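Local coordinates for putative streptothricin acetyltransferase (Bacillus anthracis, PDB 3PP9), which binds acetyl coenzyme A and probably transfers its acetyl group to an amine, perhaps of the antibiotic streptothricin, as a member of the GNAT family, at residues S5-L16 with I71-L82. Residues are numbered along the deposited sequence; the frame is centred on the assembly and turned at random. Where two conformers were deposited one is given.
Sequences SLLIRELETNDL and INKPNQIIYIAL
Leu11 sends its two methyls to different neighbours, CD1 to Ile80 CG2 on strand 76-82 at 3.8 Å and CD2 to CD1 of Ile71, in the loop before that strand, the side chains of Leu11 and Ile71 crossing at about a right angle. The site illustrates how the GNAT fold closes one margin of its mixed sheet, where the short first strand, 7-10, lies antiparallel to strand 76-82 as the outermost strand on that side. Ile71 CD1 also touches Leu16 CD1 and the backbone of Glu12, so the turn after the first strand is packed against the loop leading into strand 76-82.

On the other face of the sheet, Ile8 CD1 presses on Ala81 CB at 3.4 Å, tighter than normal van der Waals contact, and its CG2 approaches Tyr79 CB. Helix 117-131 covers this side, with Leu121 against Ile8 and Val117 against Ala81. Between the two faces the backbones are joined by paired hydrogen bonds at Leu7 with Leu82 and Arg9 with Ile80, and by one from Leu11 N to Ile78 O.

Toward the polar edge, the Arg9 side chain leaves CA with CG between N and the carbonyl carbon (chi1 63°) and then runs extended beside Ile80, whose CD1 lies over one guanidinium face, 3.8 Å from NH1. The Arg9 guanidinium meets the carboxylate of buried Asp15 end-on, NH2 donating to OD1 at 2.9 Å and NH1 to the syn lone pair of OD2 at 2.8 Å. A second donor, Glu12 N, reaches Asp15 OD2 from above the carboxylate plane, at 2.9 Å.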
# COMPACT_ATOMS: atom_id res chain seq x y z
N SER A 5 7.10 36.13 -10.76
CA SER A 5 6.48 34.83 -11.14
C SER A 5 6.39 33.87 -9.95
O SER A 5 6.83 34.16 -8.84
CB SER A 5 7.30 34.15 -12.24
OG SER A 5 7.39 34.95 -13.40
N LEU A 6 5.80 32.71 -10.22
CA LEU A 6 5.61 31.64 -9.25
C LEU A 6 6.90 31.20 -8.55
O LEU A 6 7.95 31.06 -9.19
CB LEU A 6 5.08 30.43 -10.05
CG LEU A 6 4.67 29.20 -9.28
CD1 LEU A 6 3.35 29.50 -8.60
CD2 LEU A 6 4.55 28.01 -10.25
N LEU A 7 6.82 30.94 -7.25
CA LEU A 7 7.95 30.43 -6.47
C LEU A 7 7.55 29.13 -5.79
O LEU A 7 6.50 29.06 -5.20
CB LEU A 7 8.39 31.42 -5.38
CG LEU A 7 9.41 30.84 -4.36
CD1 LEU A 7 10.72 30.48 -5.03
CD2 LEU A 7 9.64 31.76 -3.17
N ILE A 8 8.40 28.11 -5.89
CA ILE A 8 8.20 26.84 -5.22
C ILE A 8 9.32 26.73 -4.18
O ILE A 8 10.53 26.83 -4.52
CB ILE A 8 8.29 25.61 -6.15
CG1 ILE A 8 7.25 25.66 -7.29
CG2 ILE A 8 8.18 24.34 -5.32
CD1 ILE A 8 5.84 25.63 -6.85
N ARG A 9 8.96 26.58 -2.91
CA ARG A 9 9.99 26.42 -1.87
C ARG A 9 9.50 25.56 -0.72
O ARG A 9 8.32 25.33 -0.57
CB ARG A 9 10.50 27.74 -1.29
CG ARG A 9 9.47 28.59 -0.54
CD ARG A 9 10.19 29.62 0.36
NE ARG A 9 9.24 30.50 1.02
CZ ARG A 9 8.53 30.18 2.11
NH1 ARG A 9 8.59 28.97 2.63
NH2 ARG A 9 7.68 31.06 2.63
N GLU A 10 10.43 25.07 0.08
CA GLU A 10 10.13 24.23 1.22
C GLU A 10 9.32 24.99 2.28
O GLU A 10 9.62 26.17 2.61
CB GLU A 10 11.43 23.69 1.83
CG GLU A 10 11.26 22.76 3.02
CD GLU A 10 12.60 22.22 3.53
OE1 GLU A 10 13.64 22.52 2.92
OE2 GLU A 10 12.60 21.46 4.52
N LEU A 11 8.33 24.30 2.81
CA LEU A 11 7.47 24.84 3.87
C LEU A 11 8.31 25.13 5.12
O LEU A 11 9.19 24.35 5.48
CB LEU A 11 6.39 23.82 4.24
CG LEU A 11 5.37 24.25 5.30
CD1 LEU A 11 4.49 25.30 4.73
CD2 LEU A 11 4.56 23.05 5.72
N GLU A 12 7.98 26.24 5.79
CA GLU A 12 8.66 26.70 7.01
C GLU A 12 7.64 26.83 8.12
O GLU A 12 6.47 27.06 7.87
CB GLU A 12 9.32 28.07 6.76
CG GLU A 12 10.40 28.06 5.68
CD GLU A 12 10.87 29.45 5.23
OE1 GLU A 12 10.45 30.49 5.81
OE2 GLU A 12 11.68 29.49 4.27
N THR A 13 8.10 26.70 9.36
CA THR A 13 7.24 26.84 10.51
C THR A 13 6.47 28.16 10.45
O THR A 13 5.27 28.21 10.69
CB THR A 13 8.08 26.81 11.79
OG1 THR A 13 8.75 25.54 11.89
CG2 THR A 13 7.18 27.02 12.99
N ASN A 14 7.17 29.23 10.07
CA ASN A 14 6.59 30.55 9.99
C ASN A 14 5.47 30.68 8.92
O ASN A 14 4.74 31.67 8.90
CB ASN A 14 7.70 31.63 9.87
CG ASN A 14 8.61 31.73 11.14
OD1 ASN A 14 9.71 32.32 11.09
ND2 ASN A 14 8.16 31.16 12.26
N ASP A 15 5.31 29.68 8.04
CA ASP A 15 4.24 29.69 7.04
C ASP A 15 2.94 29.10 7.56
O ASP A 15 1.88 29.31 6.97
CB ASP A 15 4.61 28.79 5.83
CG ASP A 15 5.84 29.28 5.07
OD1 ASP A 15 6.01 30.51 4.93
OD2 ASP A 15 6.59 28.41 4.55
N LEU A 16 3.01 28.34 8.65
CA LEU A 16 1.82 27.63 9.18
C LEU A 16 0.56 28.44 9.45
O LEU A 16 -0.55 27.93 9.27
CB LEU A 16 2.20 26.78 10.40
CG LEU A 16 3.19 25.64 10.08
CD1 LEU A 16 3.64 24.93 11.36
CD2 LEU A 16 2.57 24.65 9.08
N ILE A 71 7.77 19.33 8.69
CA ILE A 71 8.79 20.36 8.83
C ILE A 71 9.98 19.81 9.60
O ILE A 71 9.81 19.12 10.62
CB ILE A 71 8.21 21.62 9.52
CG1 ILE A 71 7.16 22.23 8.61
CG2 ILE A 71 9.33 22.64 9.79
CD1 ILE A 71 6.44 23.45 9.15
N ASN A 72 11.18 20.04 9.07
CA ASN A 72 12.42 19.61 9.71
C ASN A 72 12.49 18.08 9.87
O ASN A 72 12.69 17.56 10.97
CB ASN A 72 12.54 20.32 11.07
CG ASN A 72 13.92 20.21 11.70
OD1 ASN A 72 14.91 19.93 11.01
ND2 ASN A 72 13.99 20.45 13.01
N LYS A 73 12.34 17.38 8.76
CA LYS A 73 12.38 15.93 8.77
C LYS A 73 13.33 15.46 7.69
O LYS A 73 13.34 15.99 6.58
CB LYS A 73 11.00 15.35 8.43
CG LYS A 73 9.86 15.84 9.31
CD LYS A 73 9.90 15.36 10.74
CE LYS A 73 9.59 13.89 10.86
NZ LYS A 73 9.35 13.53 12.30
N PRO A 74 14.09 14.42 7.99
CA PRO A 74 14.98 13.94 6.94
C PRO A 74 14.32 13.31 5.72
O PRO A 74 14.74 13.59 4.58
CB PRO A 74 15.81 12.86 7.65
CG PRO A 74 15.63 13.08 9.09
CD PRO A 74 14.35 13.78 9.29
N ASN A 75 13.27 12.53 5.94
CA ASN A 75 12.65 11.77 4.85
C ASN A 75 11.26 12.17 4.42
O ASN A 75 10.57 11.39 3.78
CB ASN A 75 12.66 10.28 5.18
CG ASN A 75 14.05 9.70 5.25
OD1 ASN A 75 14.99 10.23 4.66
ND2 ASN A 75 14.18 8.59 5.95
N GLN A 76 10.83 13.35 4.82
CA GLN A 76 9.53 13.83 4.36
C GLN A 76 9.62 15.35 4.29
O GLN A 76 10.45 15.96 4.95
CB GLN A 76 8.35 13.25 5.17
CG GLN A 76 8.14 13.73 6.56
CD GLN A 76 6.95 13.02 7.22
OE1 GLN A 76 6.54 11.92 6.81
NE2 GLN A 76 6.39 13.63 8.26
N ILE A 77 8.79 15.95 3.44
CA ILE A 77 8.83 17.37 3.23
C ILE A 77 7.59 17.86 2.53
O ILE A 77 6.87 17.06 1.93
CB ILE A 77 10.06 17.69 2.29
CG1 ILE A 77 10.42 19.16 2.21
CG2 ILE A 77 9.82 17.15 0.87
CD1 ILE A 77 11.83 19.38 1.54
N ILE A 78 7.32 19.15 2.67
CA ILE A 78 6.25 19.82 1.94
C ILE A 78 6.84 21.00 1.15
O ILE A 78 7.68 21.75 1.67
CB ILE A 78 5.10 20.33 2.84
CG1 ILE A 78 4.34 19.13 3.38
CG2 ILE A 78 4.16 21.25 2.07
CD1 ILE A 78 3.23 19.44 4.40
N TYR A 79 6.46 21.10 -0.12
CA TYR A 79 6.85 22.25 -0.92
C TYR A 79 5.57 23.02 -1.18
O TYR A 79 4.53 22.42 -1.46
CB TYR A 79 7.51 21.90 -2.24
CG TYR A 79 8.89 21.33 -2.09
CD1 TYR A 79 9.98 22.16 -1.92
CD2 TYR A 79 9.10 19.97 -2.15
CE1 TYR A 79 11.26 21.65 -1.77
CE2 TYR A 79 10.38 19.45 -2.04
CZ TYR A 79 11.44 20.29 -1.85
OH TYR A 79 12.72 19.76 -1.74
N ILE A 80 5.65 24.34 -1.08
CA ILE A 80 4.52 25.21 -1.37
C ILE A 80 4.76 26.04 -2.63
O ILE A 80 5.89 26.37 -2.96
CB ILE A 80 4.18 26.19 -0.18
CG1 ILE A 80 5.41 27.01 0.27
CG2 ILE A 80 3.61 25.40 0.99
CD1 ILE A 80 5.14 28.07 1.37
N ALA A 81 3.68 26.34 -3.33
CA ALA A 81 3.70 27.17 -4.51
C ALA A 81 3.17 28.55 -4.11
O ALA A 81 2.03 28.68 -3.64
CB ALA A 81 2.81 26.57 -5.60
N LEU A 82 3.97 29.59 -4.32
CA LEU A 82 3.62 30.96 -3.99
C LEU A 82 3.47 31.81 -5.23
O LEU A 82 4.36 31.86 -6.08
CB LEU A 82 4.73 31.57 -3.12
CG LEU A 82 4.80 30.98 -1.71
CD1 LEU A 82 6.22 31.11 -1.15
CD2 LEU A 82 3.77 31.68 -0.84
O HOH W 1 5.80 34.40 -5.69
O HOH W 2 13.61 18.95 5.16
O HOH W 3 10.89 21.73 6.47